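Purine nucleoside phosphorylase (PDB 3KHS) probably catalyses the reversible phosphorolysis of purine nucleosides to free purine base and ribose 1-phosphate, a step of purine nucleoside salvage. Local coordinates at residues P22-C28 with V73-K79; L39-V45 with S64-V70; Q19-V23 with A102-K106; G31-I35 with S265-T269; V162-R168 with R231-V235. One frame throughout, in Å; residues are numbered along the deposited sequence.

Contact 1: residues P22-C28 with V73-K79; sequences PVLGIVC and VSCVCMK
Strands 24-28 and 73-79 run side by side in parallel. Their axes come within 4.5 Å at 12°. The register pairs L24 with C75, G25 with V76, I26 with C77 and V27 with M78. Both backbones are extended. V23 breaks the pattern (phi/psi -112/-22), so its amide and the next share one acceptor: V23 N to S74 O is 2.9 Å and L24 N to S74 O is 3.3 Å. After that the bonds alternate as in any parallel ladder. V76 N gives to L24 O (3.0 Å), I26 N to V76 O (2.9 Å), M78 N to I26 O (2.6 Å) and C28 N to M78 O (2.8 Å). CA-H groups also point at the carbonyls, C75 CA to L24 O at 3.1 Å. The other edge of 24-28 is satisfied by strand 107-116, where V27 O also accepts from T111 OG1. S74 OG (chi1 p) bonds to R21 O. L24, C75, I26 and C77 share one face, with L24 CD2 3.4 Å from C75 SG. V76, V27 and M78 line the other. This is central-sheet pairing in the phosphorylase fold: helix 257-279 covers L24 and I26, helix 95-102 covers V76 and M78, and strand 64-70 flanks 73-79.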
# COMPACT_ATOMS: atom_id res chain seq x y z
N PRO B 22 33.55 -7.96 10.09
CA PRO B 22 32.72 -9.09 9.69
C PRO B 22 32.58 -9.13 8.17
O PRO B 22 32.51 -8.09 7.53
CB PRO B 22 31.40 -8.79 10.39
CG PRO B 22 31.37 -7.29 10.38
CD PRO B 22 32.76 -6.97 10.84
N VAL B 23 32.57 -10.33 7.60
CA VAL B 23 32.43 -10.48 6.16
C VAL B 23 31.07 -11.13 5.84
O VAL B 23 30.53 -11.01 4.72
CB VAL B 23 33.58 -11.33 5.56
CG1 VAL B 23 33.64 -12.69 6.24
CG2 VAL B 23 33.36 -11.51 4.06
N LEU B 24 30.52 -11.83 6.83
CA LEU B 24 29.22 -12.46 6.68
C LEU B 24 28.26 -11.95 7.75
O LEU B 24 28.62 -11.83 8.93
CB LEU B 24 29.31 -13.98 6.79
CG LEU B 24 27.90 -14.61 6.76
CD1 LEU B 24 27.74 -15.46 5.53
CD2 LEU B 24 27.68 -15.41 8.00
N GLY B 25 27.03 -11.68 7.35
CA GLY B 25 26.04 -11.20 8.30
C GLY B 25 24.87 -12.16 8.50
O GLY B 25 24.49 -12.91 7.60
N ILE B 26 24.29 -12.15 9.69
CA ILE B 26 23.17 -13.02 9.99
C ILE B 26 22.07 -12.21 10.68
O ILE B 26 22.36 -11.41 11.55
CB ILE B 26 23.55 -14.18 10.97
CG1 ILE B 26 24.80 -14.90 10.49
CG2 ILE B 26 22.36 -15.17 11.11
CD1 ILE B 26 25.37 -15.85 11.53
N VAL B 27 20.82 -12.44 10.28
CA VAL B 27 19.67 -11.76 10.88
C VAL B 27 18.81 -12.89 11.45
O VAL B 27 18.34 -13.74 10.68
CB VAL B 27 18.80 -11.02 9.83
CG1 VAL B 27 17.70 -10.19 10.53
CG2 VAL B 27 19.65 -10.13 8.98
N CYS B 28 18.62 -12.93 12.76
CA CYS B 28 17.80 -13.96 13.38
C CYS B 28 16.33 -13.56 13.45
O CYS B 28 15.97 -12.52 14.04
CB CYS B 28 18.27 -14.27 14.79
SG CYS B 28 19.97 -14.77 14.86
N VAL B 73 34.91 -18.05 9.85
CA VAL B 73 34.38 -16.87 9.18
C VAL B 73 33.98 -15.79 10.18
O VAL B 73 33.25 -16.09 11.12
CB VAL B 73 33.13 -17.28 8.36
CG1 VAL B 73 32.54 -16.07 7.64
CG2 VAL B 73 33.51 -18.40 7.38
N SER B 74 34.47 -14.56 10.02
CA SER B 74 34.08 -13.49 10.94
C SER B 74 32.67 -13.02 10.53
O SER B 74 32.41 -12.62 9.38
CB SER B 74 35.07 -12.33 10.87
OG SER B 74 35.32 -11.98 9.53
N CYS B 75 31.76 -13.10 11.49
CA CYS B 75 30.37 -12.75 11.26
C CYS B 75 29.87 -11.69 12.24
O CYS B 75 30.44 -11.49 13.32
CB CYS B 75 29.46 -14.00 11.44
SG CYS B 75 29.91 -15.57 10.61
N VAL B 76 28.78 -11.05 11.83
CA VAL B 76 28.05 -10.09 12.65
C VAL B 76 26.64 -10.69 12.63
O VAL B 76 26.11 -11.00 11.56
CB VAL B 76 28.04 -8.64 12.07
CG1 VAL B 76 27.57 -8.63 10.68
CG2 VAL B 76 27.12 -7.77 12.92
N CYS B 77 26.05 -10.89 13.80
CA CYS B 77 24.73 -11.49 13.90
C CYS B 77 23.73 -10.61 14.62
O CYS B 77 23.98 -10.17 15.74
CB CYS B 77 24.82 -12.83 14.62
SG CYS B 77 23.20 -13.61 15.04
N MET B 78 22.59 -10.36 13.96
CA MET B 78 21.50 -9.58 14.52
C MET B 78 20.60 -10.52 15.30
O MET B 78 20.02 -11.44 14.73
CB MET B 78 20.68 -8.92 13.40
CG MET B 78 21.23 -7.55 12.87
SD MET B 78 20.22 -6.77 11.60
CE MET B 78 18.92 -6.00 12.53
N LYS B 79 20.50 -10.32 16.61
CA LYS B 79 19.60 -11.13 17.43
C LYS B 79 18.35 -10.27 17.60
O LYS B 79 18.20 -9.56 18.59
CB LYS B 79 20.24 -11.44 18.80
CG LYS B 79 21.18 -12.64 18.77
CD LYS B 79 21.62 -13.08 20.14
CE LYS B 79 20.54 -13.86 20.87
NZ LYS B 79 21.10 -14.62 22.05

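Contact 2: residues L39-V45 with S64-V70; sequences LETSITV and SLIFGSV
This is an antiparallel ladder with a beta bulge, at an end of the mixed sheet of the phosphorylase fold. Strands 42-45 and 64-70 approach to 4.6 Å at 170°. E40 pairs with S69, I43 with F67 and V45 with L65, all hydrogen-bonded pairs. T44 and I66 form a non-hydrogen-bonded pair. The register shifts by one between E40 and I43. There T41 has positive phi (52/52) and the chain turns a corner.

Backbone bonds come in reciprocal couples. E40 N to S69 O is 2.7 Å and S69 N to E40 O is 3.1 Å. I43 N to F67 O and F67 N to I43 O are both 2.9 Å, as are V45 N to L65 O and L65 N to V45 O. The bulge brings S42 CA within 3.0 Å of F67 O. G68 is fully extended (178/-177) opposite the bulge; a CB there would clash with E40 O and L39 CB.

Apolar contacts are fewer. L39 (chi1 m, chi2 p) sets CD2 3.9 Å from I66 CG2 and CD1 3.8 Å from V70 CG2. V45 (chi1 t) puts CG2 4.2 Å from F67 CE1. Beyond these, V45, L65 and F67 pack against helix 3-15.

One water joins the side chains of the E40-S69 pair: it donates to E40 OE1 at 3.2 Å and lies 3.0 Å from S69 OG.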
# COMPACT_ATOMS: atom_id res chain seq x y z
N LEU B 39 28.42 -18.05 17.51
CA LEU B 39 29.61 -17.24 17.26
C LEU B 39 30.64 -17.39 18.36
O LEU B 39 30.33 -17.28 19.54
CB LEU B 39 29.26 -15.76 17.09
CG LEU B 39 28.74 -15.40 15.69
CD1 LEU B 39 27.40 -16.06 15.45
CD2 LEU B 39 28.62 -13.90 15.57
N GLU B 40 31.88 -17.65 17.95
CA GLU B 40 32.99 -17.84 18.88
C GLU B 40 33.79 -16.57 19.11
O GLU B 40 33.89 -15.73 18.21
CB GLU B 40 33.92 -18.92 18.33
CG GLU B 40 33.36 -20.33 18.43
CD GLU B 40 34.20 -21.35 17.68
OE1 GLU B 40 34.07 -21.44 16.43
OE2 GLU B 40 35.00 -22.05 18.33
N THR B 41 34.36 -16.44 20.31
CA THR B 41 35.17 -15.27 20.67
C THR B 41 34.33 -14.04 20.35
O THR B 41 34.78 -13.11 19.66
CB THR B 41 36.46 -15.24 19.83
OG1 THR B 41 36.93 -16.58 19.64
CG2 THR B 41 37.54 -14.39 20.53
N SER B 42 33.12 -14.04 20.87
CA SER B 42 32.18 -12.99 20.58
C SER B 42 32.11 -11.76 21.47
O SER B 42 32.24 -11.84 22.69
CB SER B 42 30.78 -13.60 20.46
OG SER B 42 30.47 -14.33 21.62
N ILE B 43 31.89 -10.64 20.81
CA ILE B 43 31.71 -9.36 21.46
C ILE B 43 30.22 -9.09 21.25
O ILE B 43 29.68 -9.34 20.17
CB ILE B 43 32.54 -8.27 20.78
CG1 ILE B 43 34.02 -8.61 20.91
CG2 ILE B 43 32.25 -6.91 21.40
CD1 ILE B 43 34.45 -8.86 22.34
N THR B 44 29.54 -8.61 22.29
CA THR B 44 28.12 -8.34 22.17
C THR B 44 27.79 -6.88 22.44
O THR B 44 28.26 -6.30 23.42
CB THR B 44 27.33 -9.22 23.14
OG1 THR B 44 27.53 -10.60 22.78
CG2 THR B 44 25.83 -8.88 23.08
N VAL B 45 26.99 -6.29 21.55
CA VAL B 45 26.60 -4.90 21.70
C VAL B 45 25.08 -4.78 21.62
O VAL B 45 24.49 -5.05 20.58
CB VAL B 45 27.25 -4.04 20.61
CG1 VAL B 45 27.06 -2.58 20.92
CG2 VAL B 45 28.73 -4.39 20.48
N SER B 64 20.25 -7.49 20.34
CA SER B 64 21.70 -7.33 20.39
C SER B 64 22.39 -7.76 19.12
O SER B 64 21.91 -8.62 18.38
CB SER B 64 22.28 -8.10 21.57
OG SER B 64 21.73 -9.40 21.67
N LEU B 65 23.53 -7.14 18.88
CA LEU B 65 24.35 -7.41 17.71
C LEU B 65 25.56 -8.20 18.23
O LEU B 65 26.21 -7.78 19.18
CB LEU B 65 24.79 -6.08 17.11
CG LEU B 65 25.16 -5.94 15.64
CD1 LEU B 65 24.07 -6.54 14.79
CD2 LEU B 65 25.37 -4.46 15.29
N ILE B 66 25.84 -9.34 17.62
CA ILE B 66 26.94 -10.19 18.06
C ILE B 66 28.03 -10.32 17.02
O ILE B 66 27.75 -10.61 15.85
CB ILE B 66 26.42 -11.61 18.41
CG1 ILE B 66 25.31 -11.52 19.46
CG2 ILE B 66 27.53 -12.47 18.98
CD1 ILE B 66 24.89 -12.86 20.01
N PHE B 67 29.28 -10.07 17.42
CA PHE B 67 30.40 -10.20 16.49
C PHE B 67 31.25 -11.37 16.92
O PHE B 67 31.62 -11.48 18.09
CB PHE B 67 31.29 -8.97 16.48
CG PHE B 67 30.58 -7.73 16.07
CD1 PHE B 67 29.80 -7.04 16.98
CD2 PHE B 67 30.67 -7.28 14.76
CE1 PHE B 67 29.11 -5.91 16.59
CE2 PHE B 67 29.98 -6.13 14.36
CZ PHE B 67 29.20 -5.45 15.27
N GLY B 68 31.55 -12.25 15.96
CA GLY B 68 32.34 -13.42 16.29
C GLY B 68 32.53 -14.29 15.06
O GLY B 68 32.07 -13.95 13.97
N SER B 69 33.19 -15.42 15.25
CA SER B 69 33.45 -16.31 14.13
C SER B 69 32.68 -17.61 14.20
O SER B 69 32.29 -18.08 15.27
CB SER B 69 34.93 -16.65 14.05
OG SER B 69 35.22 -17.65 15.01
N VAL B 70 32.48 -18.18 13.02
CA VAL B 70 31.81 -19.47 12.87
C VAL B 70 32.55 -20.14 11.74
O VAL B 70 32.72 -19.56 10.67
CB VAL B 70 30.32 -19.33 12.46
CG1 VAL B 70 29.72 -20.71 12.26
CG2 VAL B 70 29.53 -18.56 13.52
O HOH W 1 35.31 -20.34 13.72

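Contact 3: residues Q19-V23 with A102-K106; sequences QIRPV and ALGVK
This is a loop-to-loop contact between the turns that lead into two neighbouring parallel strands. Segment 19-23 precedes strand 24-28; segment 102-106 joins helix 95-102 to strand 107-116. The helix ends in a Schellman motif, with G104 at positive phi (97/12). A CB on G104 would jam against the preceding carbonyl. V23 and V105 lie closest, CA to CA 4.2 Å. K106 N donates to V23 O at 2.7 Å and 175°, just ahead of the two strands. The P22 ring packs on the other loop: its CG is 3.9 Å from L103 CD1 and 4.3 Å from V105 CG2 (V105 chi1 t). R21 (chi1 m, chi2 t) reaches the helix end. Its NH2 makes a weak bond to A102 O at 3.0 Å, and L103 O lies over one guanidinium face, 3.4 Å from CZ. N15 OD1 of helix 3-15 also binds R21 NH2. The chemistry is therefore mixed: a positive side chain meets carbonyls at a helix C-terminus, and one straight backbone bond starts the strand pairing.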
# COMPACT_ATOMS: atom_id res chain seq x y z
N GLN B 19 38.38 -6.44 16.00
CA GLN B 19 39.70 -6.80 15.53
C GLN B 19 39.63 -7.17 14.06
O GLN B 19 40.52 -6.82 13.27
CB GLN B 19 40.24 -7.98 16.35
CG GLN B 19 40.51 -7.63 17.81
CD GLN B 19 41.25 -6.30 17.97
OE1 GLN B 19 42.27 -6.06 17.32
NE2 GLN B 19 40.73 -5.42 18.84
N ILE B 20 38.56 -7.87 13.69
CA ILE B 20 38.35 -8.28 12.30
C ILE B 20 36.97 -7.80 11.86
O ILE B 20 35.98 -8.03 12.55
CB ILE B 20 38.42 -9.82 12.15
CG1 ILE B 20 39.40 -10.41 13.18
CG2 ILE B 20 38.87 -10.19 10.73
CD1 ILE B 20 39.50 -11.93 13.14
N ARG B 21 36.91 -7.13 10.72
CA ARG B 21 35.63 -6.67 10.23
C ARG B 21 34.86 -7.90 9.78
O ARG B 21 35.42 -8.81 9.19
CB ARG B 21 35.81 -5.70 9.07
CG ARG B 21 36.64 -4.46 9.41
CD ARG B 21 36.49 -3.41 8.33
NE ARG B 21 35.45 -2.43 8.65
CZ ARG B 21 34.85 -1.64 7.76
NH1 ARG B 21 35.18 -1.70 6.47
NH2 ARG B 21 33.93 -0.77 8.15
N PRO B 22 33.55 -7.96 10.09
CA PRO B 22 32.72 -9.09 9.69
C PRO B 22 32.58 -9.13 8.17
O PRO B 22 32.51 -8.09 7.53
CB PRO B 22 31.40 -8.79 10.39
CG PRO B 22 31.37 -7.29 10.38
CD PRO B 22 32.76 -6.97 10.84
N VAL B 23 32.57 -10.33 7.60
CA VAL B 23 32.43 -10.48 6.16
C VAL B 23 31.07 -11.13 5.84
O VAL B 23 30.53 -11.01 4.72
CB VAL B 23 33.58 -11.33 5.56
CG1 VAL B 23 33.64 -12.69 6.24
CG2 VAL B 23 33.36 -11.51 4.06
N ALA B 102 28.14 -1.08 5.37
CA ALA B 102 29.18 -0.16 5.83
C ALA B 102 30.26 -0.89 6.62
O ALA B 102 31.37 -0.40 6.71
CB ALA B 102 28.55 0.93 6.70
N LEU B 103 29.91 -2.03 7.20
CA LEU B 103 30.85 -2.83 7.99
C LEU B 103 31.71 -3.70 7.08
O LEU B 103 32.68 -4.30 7.54
CB LEU B 103 30.11 -3.78 8.93
CG LEU B 103 29.49 -3.28 10.22
CD1 LEU B 103 28.74 -4.42 10.86
CD2 LEU B 103 30.57 -2.78 11.14
N GLY B 104 31.34 -3.78 5.81
CA GLY B 104 32.09 -4.60 4.87
C GLY B 104 31.50 -5.99 4.66
O GLY B 104 32.16 -6.85 4.05
N VAL B 105 30.28 -6.23 5.14
CA VAL B 105 29.67 -7.54 4.94
C VAL B 105 29.43 -7.79 3.46
O VAL B 105 29.03 -6.91 2.72
CB VAL B 105 28.34 -7.70 5.69
CG1 VAL B 105 27.75 -9.07 5.37
CG2 VAL B 105 28.57 -7.60 7.19
N LYS B 106 29.69 -9.02 3.03
CA LYS B 106 29.51 -9.37 1.63
C LYS B 106 28.34 -10.32 1.41
O LYS B 106 27.72 -10.30 0.36
CB LYS B 106 30.82 -9.95 1.06
CG LYS B 106 31.85 -8.86 0.82
CD LYS B 106 33.21 -9.46 0.53
CE LYS B 106 34.28 -8.39 0.26
NZ LYS B 106 35.60 -9.00 -0.14

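Contact 4: residues G31-I35 with S265-T269; sequences GLGKI and SARMT
Residues 265-269 are regular helix, part of helix 257-279, and T269 N bonds to S265 O at 2.9 Å. Segment 31-35 is a loop after strand 24-28. G31 has positive phi (71/7), L32 sits at -106/23, and 33-35 take helical angles without the regular bonds. The two backbones come closest at L32-S265 (CA to CA 5.4 Å) and I35-T269 (4.9 Å), one helical turn apart. No hydrogen bond crosses between them. This is loop-on-helix packing: the long helix near the C-terminus of the phosphorylase-family chain covers the loop, burying 308 Å².

M268 (chi t, p, p) points at the loop and meets both apolar residues: its CG lies 3.9 Å from I35 CD1 and 4.3 Å from L32 CD2. L32 and I35 both use chi1 m, chi2 t. K34 aims its CB at the helix, 3.1 Å from S265 OG, then its amine end leads away. S265 (chi1 t) has its hydroxyl buried here with no polar partner in the model. T269 (chi1 m) turns OG1 back to S265 O at 2.7 Å, a bond within the helix.

The L32 side chain is about 6 Å from a bound phosphate. The ion may come from the crystallisation liquor, but phosphate is the co-substrate in this family, so it may mark the phosphate pocket. Loop and helix meet beside strand 107-116, where T111 touches L32, I35 and M268. M268 continues onto V235 and L237 of strand 231-241 and F126 of strand 126-129.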
# COMPACT_ATOMS: atom_id res chain seq x y z
N GLY B 31 12.15 -16.25 17.35
CA GLY B 31 12.49 -17.48 18.04
C GLY B 31 13.76 -18.16 17.53
O GLY B 31 14.09 -19.28 17.95
N LEU B 32 14.49 -17.50 16.64
CA LEU B 32 15.70 -18.08 16.09
C LEU B 32 16.98 -17.44 16.65
O LEU B 32 18.04 -17.49 16.03
CB LEU B 32 15.64 -17.94 14.56
CG LEU B 32 14.39 -18.59 13.97
CD1 LEU B 32 14.30 -18.30 12.47
CD2 LEU B 32 14.44 -20.11 14.24
N GLY B 33 16.86 -16.84 17.83
CA GLY B 33 17.99 -16.20 18.47
C GLY B 33 19.17 -17.12 18.75
O GLY B 33 20.33 -16.76 18.51
N LYS B 34 18.89 -18.31 19.26
CA LYS B 34 19.94 -19.27 19.58
C LYS B 34 21.05 -19.33 18.53
O LYS B 34 22.17 -19.66 18.84
CB LYS B 34 19.33 -20.66 19.78
CG LYS B 34 18.38 -20.78 20.96
CD LYS B 34 19.09 -21.22 22.25
CE LYS B 34 18.08 -21.43 23.39
NZ LYS B 34 18.68 -21.95 24.67
N ILE B 35 20.72 -19.03 17.28
CA ILE B 35 21.69 -19.06 16.21
C ILE B 35 22.95 -18.28 16.58
O ILE B 35 24.06 -18.63 16.19
CB ILE B 35 21.12 -18.43 14.91
CG1 ILE B 35 19.88 -19.18 14.44
CG2 ILE B 35 22.18 -18.45 13.82
CD1 ILE B 35 19.37 -18.68 13.08
N SER B 265 14.83 -24.27 16.35
CA SER B 265 16.02 -23.48 16.63
C SER B 265 17.31 -24.27 16.41
O SER B 265 18.26 -23.79 15.78
CB SER B 265 15.94 -22.98 18.07
OG SER B 265 16.92 -22.00 18.32
N ALA B 266 17.36 -25.49 16.93
CA ALA B 266 18.53 -26.31 16.78
C ALA B 266 18.76 -26.66 15.30
O ALA B 266 19.88 -26.49 14.81
CB ALA B 266 18.39 -27.56 17.61
N ARG B 267 17.72 -27.10 14.60
CA ARG B 267 17.83 -27.46 13.18
C ARG B 267 18.31 -26.27 12.35
O ARG B 267 19.21 -26.41 11.52
CB ARG B 267 16.47 -27.92 12.61
CG ARG B 267 15.75 -29.06 13.36
CD ARG B 267 14.49 -29.51 12.61
NE ARG B 267 14.81 -30.55 11.63
CZ ARG B 267 13.92 -31.26 10.93
NH1 ARG B 267 12.61 -31.07 11.10
NH2 ARG B 267 14.35 -32.18 10.07
N MET B 268 17.70 -25.11 12.57
CA MET B 268 18.04 -23.91 11.84
C MET B 268 19.48 -23.50 12.11
O MET B 268 20.19 -23.10 11.20
CB MET B 268 17.09 -22.77 12.22
CG MET B 268 17.26 -21.50 11.38
SD MET B 268 16.93 -21.67 9.61
CE MET B 268 15.06 -21.49 9.60
N THR B 269 19.90 -23.60 13.37
CA THR B 269 21.27 -23.26 13.74
C THR B 269 22.26 -24.16 13.02
O THR B 269 23.27 -23.68 12.51
CB THR B 269 21.50 -23.44 15.25
OG1 THR B 269 20.64 -22.57 15.98
CG2 THR B 269 22.96 -23.12 15.59

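Contact 5: residues V162-R168 with R231-V235; sequences VYDKTLR and RCLAV
L167 (chi1 m, chi2 t) lies over one face of the R231 guanidinium, and its CD1 is 3.9 Å from R231 CB. Its CB also meets L233 CB at 4.0 Å. The start of helix 165-178 thus packs on the 231-235 part of strand 231-241, which is extended throughout. D164 occupies the N-cap. Its OD2 accepts from L167 N at 3.0 Å, and R168 N bonds to D164 O at 3.0 Å in the first turn. With chi1 t, the carboxylate also forms a salt bridge with R231: R231 NE to D164 OD1 is 3.1 Å and R231 NH2 to D164 OD2 is 2.8 Å. E282 takes R231 NH1 in a second salt bridge.

The backbones meet at Y163 and C232, CA to CA 5.3 Å. D164 N gives a weak bond to C232 O at 3.2 Å. A water links V162 O and C232 N, 2.8 Å from each. Y163 (chi1 m) brings CE1 3.8 Å from A234 CB, while its OH bonds to H132 and T222. R168 NH1 donates back to Y163 O at 3.1 Å, and its NE pairs with E186. Strand 107-116 lies on one edge of strand 231-241, and V162 touches T199 of the second subunit.

The chemistry implies that one carboxylate does two jobs: it caps a helix N-terminus and pairs with an arginine, at the start of a central strand, whose charge E282 also meets.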
# COMPACT_ATOMS: atom_id res chain seq x y z
N VAL B 162 17.29 -11.36 -6.37
CA VAL B 162 17.54 -11.00 -4.99
C VAL B 162 18.20 -12.12 -4.21
O VAL B 162 19.11 -11.88 -3.42
CB VAL B 162 16.22 -10.64 -4.25
CG1 VAL B 162 16.49 -10.32 -2.79
CG2 VAL B 162 15.55 -9.48 -4.91
N TYR B 163 17.74 -13.35 -4.45
CA TYR B 163 18.24 -14.51 -3.72
C TYR B 163 19.28 -15.33 -4.52
O TYR B 163 18.94 -16.10 -5.41
CB TYR B 163 17.02 -15.34 -3.28
CG TYR B 163 16.04 -14.50 -2.44
CD1 TYR B 163 16.24 -14.34 -1.07
CD2 TYR B 163 15.01 -13.78 -3.05
CE1 TYR B 163 15.43 -13.47 -0.31
CE2 TYR B 163 14.19 -12.89 -2.29
CZ TYR B 163 14.42 -12.75 -0.93
OH TYR B 163 13.66 -11.87 -0.19
N ASP B 164 20.54 -15.14 -4.16
CA ASP B 164 21.68 -15.79 -4.79
C ASP B 164 21.47 -17.28 -5.09
O ASP B 164 21.31 -18.10 -4.18
CB ASP B 164 22.89 -15.60 -3.89
CG ASP B 164 24.18 -15.82 -4.62
OD1 ASP B 164 24.58 -14.92 -5.40
OD2 ASP B 164 24.77 -16.88 -4.42
N LYS B 165 21.48 -17.63 -6.37
CA LYS B 165 21.27 -19.02 -6.77
C LYS B 165 22.27 -19.98 -6.15
O LYS B 165 21.91 -21.09 -5.74
CB LYS B 165 21.26 -19.13 -8.29
CG LYS B 165 20.33 -18.10 -8.89
CD LYS B 165 20.06 -18.29 -10.36
CE LYS B 165 19.26 -17.12 -10.91
NZ LYS B 165 18.84 -17.37 -12.31
N THR B 166 23.52 -19.54 -6.04
CA THR B 166 24.57 -20.36 -5.43
C THR B 166 24.32 -20.58 -3.94
O THR B 166 24.42 -21.70 -3.45
CB THR B 166 25.98 -19.71 -5.60
OG1 THR B 166 26.30 -19.62 -6.99
CG2 THR B 166 27.07 -20.53 -4.86
N LEU B 167 24.02 -19.51 -3.21
CA LEU B 167 23.78 -19.67 -1.77
C LEU B 167 22.59 -20.60 -1.54
O LEU B 167 22.58 -21.36 -0.56
CB LEU B 167 23.54 -18.31 -1.12
CG LEU B 167 24.72 -17.35 -1.30
CD1 LEU B 167 24.29 -15.99 -0.88
CD2 LEU B 167 25.91 -17.81 -0.49
N ARG B 168 21.61 -20.56 -2.43
CA ARG B 168 20.46 -21.43 -2.31
C ARG B 168 20.92 -22.88 -2.44
O ARG B 168 20.56 -23.73 -1.62
CB ARG B 168 19.42 -21.12 -3.37
CG ARG B 168 18.58 -19.94 -3.02
CD ARG B 168 18.18 -19.19 -4.23
NE ARG B 168 17.41 -20.02 -5.12
CZ ARG B 168 16.95 -19.60 -6.29
NH1 ARG B 168 17.19 -18.36 -6.70
NH2 ARG B 168 16.23 -20.42 -7.04
N ARG B 231 25.19 -10.23 -1.13
CA ARG B 231 24.49 -11.41 -1.61
C ARG B 231 23.58 -11.91 -0.50
O ARG B 231 23.98 -11.93 0.68
CB ARG B 231 25.51 -12.48 -2.03
CG ARG B 231 26.39 -12.04 -3.18
CD ARG B 231 27.57 -12.96 -3.34
NE ARG B 231 27.20 -14.26 -3.89
CZ ARG B 231 27.92 -15.35 -3.73
NH1 ARG B 231 29.05 -15.31 -3.02
NH2 ARG B 231 27.53 -16.50 -4.26
N CYS B 232 22.38 -12.32 -0.86
CA CYS B 232 21.40 -12.79 0.13
C CYS B 232 20.91 -14.22 0.06
O CYS B 232 20.73 -14.80 -1.00
CB CYS B 232 20.17 -11.90 0.07
SG CYS B 232 20.55 -10.17 0.20
N LEU B 233 20.69 -14.77 1.25
CA LEU B 233 20.14 -16.09 1.42
C LEU B 233 19.13 -15.90 2.55
O LEU B 233 19.43 -15.28 3.57
CB LEU B 233 21.19 -17.08 1.84
CG LEU B 233 20.60 -18.33 2.47
CD1 LEU B 233 19.75 -19.06 1.41
CD2 LEU B 233 21.71 -19.22 3.05
N ALA B 234 17.92 -16.40 2.35
CA ALA B 234 16.90 -16.30 3.38
C ALA B 234 16.21 -17.64 3.54
O ALA B 234 15.88 -18.29 2.56
CB ALA B 234 15.89 -15.24 3.00
N VAL B 235 16.03 -18.07 4.79
CA VAL B 235 15.38 -19.33 5.10
C VAL B 235 14.21 -19.09 6.07
O VAL B 235 14.41 -18.57 7.17
CB VAL B 235 16.38 -20.33 5.77
CG1 VAL B 235 15.64 -21.61 6.20
CG2 VAL B 235 17.51 -20.69 4.79
O HOH W 2 21.91 -12.06 -3.58
O HOH W 3 20.05 -17.20 -1.57

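Contacts 1, 2 and 5 all reach the one mixed sheet. Contacts 1 and 2 are neighbours, centres 8 Å apart: C75 N to G68 O is 2.6 Å and C77 N to I66 O is 2.7 Å. Contact 3 shares P22 and V23 with contact 1 and reaches contact 5 through K106 O to R231 N at 2.9 Å, so the chain entering strand 107-116 lies between them. Contact 4 continues from contact 1, with C28 SG 3.8 Å from I35 CB, and touches contact 5, with M268 CE 3.4 Å from V235 CG1. The side chain of L32 in contact 4 is about 6 Å from a bound phosphate, which may mark the phosphate pocket. Contacts 2 and 5 are far apart, centres about 23 Å.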